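Local coordinates for protein dihydroxyacetone kinase (Citrobacter freundii, PDB 1UN8) that phosphorylates dihydroxyacetone with ATP, using a divalent metal ion, and carries its nucleotide on an all-helical C-terminal barrel domain that also holds a phospholipid, at residues R475-L481 against D533-L539. Numbering follows the deposited sequence.
Sequences RTMIDAL and DPGAQRL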
loop_
_atom_site.group_PDB
_atom_site.type_symbol
_atom_site.label_atom_id
_atom_site.label_comp_id
_atom_site.label_asym_id
_atom_site.label_seq_id
_atom_site.Cartn_x
_atom_site.Cartn_y
_atom_site.Cartn_z
ATOM N N ARG A 475 28.477 -19.164 -24.423
ATOM C CA ARG A 475 28.875 -20.428 -23.819
ATOM C C ARG A 475 27.795 -21.481 -23.579
ATOM O O ARG A 475 27.755 -22.114 -22.520
ATOM C CB ARG A 475 29.633 -20.165 -22.507
ATOM C CG ARG A 475 30.800 -19.187 -22.664
ATOM C CD ARG A 475 31.754 -19.214 -21.467
ATOM N NE ARG A 475 32.372 -20.527 -21.291
ATOM C CZ ARG A 475 31.918 -21.473 -20.472
ATOM N NH1 ARG A 475 30.840 -21.251 -19.739
ATOM N NH2 ARG A 475 32.525 -22.654 -20.405
ATOM N N THR A 476 26.928 -21.682 -24.565
ATOM C CA THR A 476 25.893 -22.709 -24.456
ATOM C C THR A 476 25.994 -23.576 -25.702
ATOM O O THR A 476 26.747 -23.253 -26.625
ATOM C CB THR A 476 24.477 -22.112 -24.401
ATOM O OG1 THR A 476 24.068 -21.719 -25.720
ATOM C CG2 THR A 476 24.449 -20.905 -23.474
ATOM N N MET A 477 25.229 -24.659 -25.741
ATOM C CA MET A 477 25.260 -25.550 -26.894
ATOM C C MET A 477 25.135 -24.786 -28.221
ATOM O O MET A 477 25.585 -25.258 -29.264
ATOM C CB MET A 477 24.148 -26.578 -26.774
ATOM C CG MET A 477 22.768 -25.999 -26.823
ATOM S SD MET A 477 21.589 -27.309 -26.510
ATOM C CE MET A 477 21.458 -28.018 -28.140
ATOM N N ILE A 478 24.539 -23.601 -28.174
ATOM C CA ILE A 478 24.372 -22.788 -29.369
ATOM C C ILE A 478 25.711 -22.567 -30.067
ATOM O O ILE A 478 25.792 -22.599 -31.299
ATOM C CB ILE A 478 23.768 -21.404 -29.020
ATOM C CG1 ILE A 478 22.422 -21.580 -28.306
ATOM C CG2 ILE A 478 23.599 -20.568 -30.283
ATOM C CD1 ILE A 478 21.378 -22.293 -29.118
ATOM N N ASP A 479 26.762 -22.351 -29.278
ATOM C CA ASP A 479 28.093 -22.107 -29.831
ATOM C C ASP A 479 28.627 -23.197 -30.751
ATOM O O ASP A 479 29.517 -22.949 -31.563
ATOM C CB ASP A 479 29.090 -21.861 -28.706
ATOM C CG ASP A 479 28.618 -20.799 -27.754
ATOM O OD1 ASP A 479 28.497 -19.637 -28.189
ATOM O OD2 ASP A 479 28.374 -21.106 -26.573
ATOM N N ALA A 480 28.084 -24.400 -30.624
ATOM C CA ALA A 480 28.509 -25.501 -31.465
ATOM C C ALA A 480 27.403 -25.828 -32.474
ATOM O O ALA A 480 27.683 -26.185 -33.619
ATOM C CB ALA A 480 28.828 -26.736 -30.598
ATOM N N LEU A 481 26.150 -25.684 -32.047
ATOM C CA LEU A 481 25.005 -25.996 -32.900
ATOM C C LEU A 481 24.892 -25.099 -34.124
ATOM O O LEU A 481 24.792 -25.583 -35.247
ATOM C CB LEU A 481 23.701 -25.905 -32.103
ATOM C CG LEU A 481 22.623 -26.975 -32.318
ATOM C CD1 LEU A 481 21.270 -26.311 -32.204
ATOM C CD2 LEU A 481 22.761 -27.651 -33.659
ATOM N N ASP A 533 31.956 -25.942 -22.195
ATOM C CA ASP A 533 30.543 -25.996 -21.850
ATOM C C ASP A 533 30.005 -27.373 -22.235
ATOM O O ASP A 533 30.244 -27.854 -23.340
ATOM C CB ASP A 533 29.769 -24.922 -22.599
ATOM C CG ASP A 533 28.273 -25.073 -22.430
ATOM O OD1 ASP A 533 27.801 -24.999 -21.276
ATOM O OD2 ASP A 533 27.574 -25.275 -23.448
ATOM N N PRO A 534 29.277 -28.031 -21.324
ATOM C CA PRO A 534 28.718 -29.362 -21.598
ATOM C C PRO A 534 27.801 -29.376 -22.826
ATOM O O PRO A 534 27.882 -30.279 -23.667
ATOM C CB PRO A 534 27.959 -29.684 -20.315
ATOM C CG PRO A 534 28.718 -28.920 -19.280
ATOM C CD PRO A 534 28.948 -27.601 -19.957
ATOM N N GLY A 535 26.940 -28.369 -22.923
ATOM C CA GLY A 535 26.037 -28.290 -24.049
ATOM C C GLY A 535 26.770 -28.369 -25.372
ATOM O O GLY A 535 26.490 -29.235 -26.195
ATOM N N ALA A 536 27.721 -27.464 -25.571
ATOM C CA ALA A 536 28.500 -27.414 -26.792
ATOM C C ALA A 536 29.209 -28.735 -27.072
ATOM O O ALA A 536 29.117 -29.285 -28.177
ATOM C CB ALA A 536 29.512 -26.275 -26.701
ATOM N N GLN A 537 29.924 -29.238 -26.072
ATOM C CA GLN A 537 30.651 -30.497 -26.216
ATOM C C GLN A 537 29.697 -31.621 -26.639
ATOM O O GLN A 537 29.977 -32.368 -27.577
ATOM C CB GLN A 537 31.358 -30.850 -24.895
ATOM C CG GLN A 537 31.575 -32.343 -24.640
ATOM C CD GLN A 537 32.755 -32.920 -25.381
ATOM O OE1 GLN A 537 33.255 -32.343 -26.351
ATOM N NE2 GLN A 537 33.201 -34.076 -24.937
ATOM N N ARG A 538 28.568 -31.734 -25.947
ATOM C CA ARG A 538 27.588 -32.772 -26.266
ATOM C C ARG A 538 27.184 -32.674 -27.731
ATOM O O ARG A 538 27.059 -33.673 -28.442
ATOM C CB ARG A 538 26.366 -32.625 -25.388
ATOM N N LEU A 539 26.995 -31.446 -28.171
ATOM C CA LEU A 539 26.600 -31.176 -29.526
ATOM C C LEU A 539 27.685 -31.579 -30.504
ATOM O O LEU A 539 27.422 -32.226 -31.515
ATOM C CB LEU A 539 26.325 -29.705 -29.639
ATOM C CG LEU A 539 25.182 -29.403 -30.568
ATOM C CD1 LEU A 539 24.324 -28.323 -29.928
ATOM C CD2 LEU A 539 25.740 -29.021 -31.938
#
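L539 carries most of the apolar packing, lying between M477, A480 and L481. Its CD1 is 3.4 Å from M477 CE and 3.2 Å from L481 CG, and both M477 and L481 cross the leucine at about a right angle. The bend at chi3 (-83°) turns the M477 methyl CE onto L539 CD1. A480 adds a smaller patch, its CB 4.0 Å from A536 CB and equally far from L539 CB. Backbones come close where M477 passes the first turn of helix 534-547: M477 CA approaches A536 N to 3.4 Å, beside G535, which has no side chain to intervene.

The polar evidence concerns capping rather than bonds across the interface. D533 is the N-cap of helix 534-547: with CG anti to its own backbone N (chi1 171°), OD2 accepts from A536 N at 3.1 Å, the donor lying 39° out of the carboxylate plane. The carboxylate lies against the backbone of R475 and T476: OD2 is 3.2 Å from T476 CA, while R475 O and D533 OD1, 3.1 Å apart, are two acceptors without a hydrogen bond between them. T476 and D479 form a capping box at the turn leading into helix 478-490. OG1 of T476 accepts from I478 N; the T476 N to D479 OD2 half is weak, and I478 N and D479 OD2 are less surely placed. The R475 guanidinium has D533 CB over one face, while its NE bonds to T509 O; T509 OG1 in turn accepts from D533 N, tying both segments to helix 495-511.

M477 also approaches the bound phospholipid. The capping residue D533, with P534 and G535, and the turn T476-M477 belong to the ATP site of the eight-helix DhaL barrel.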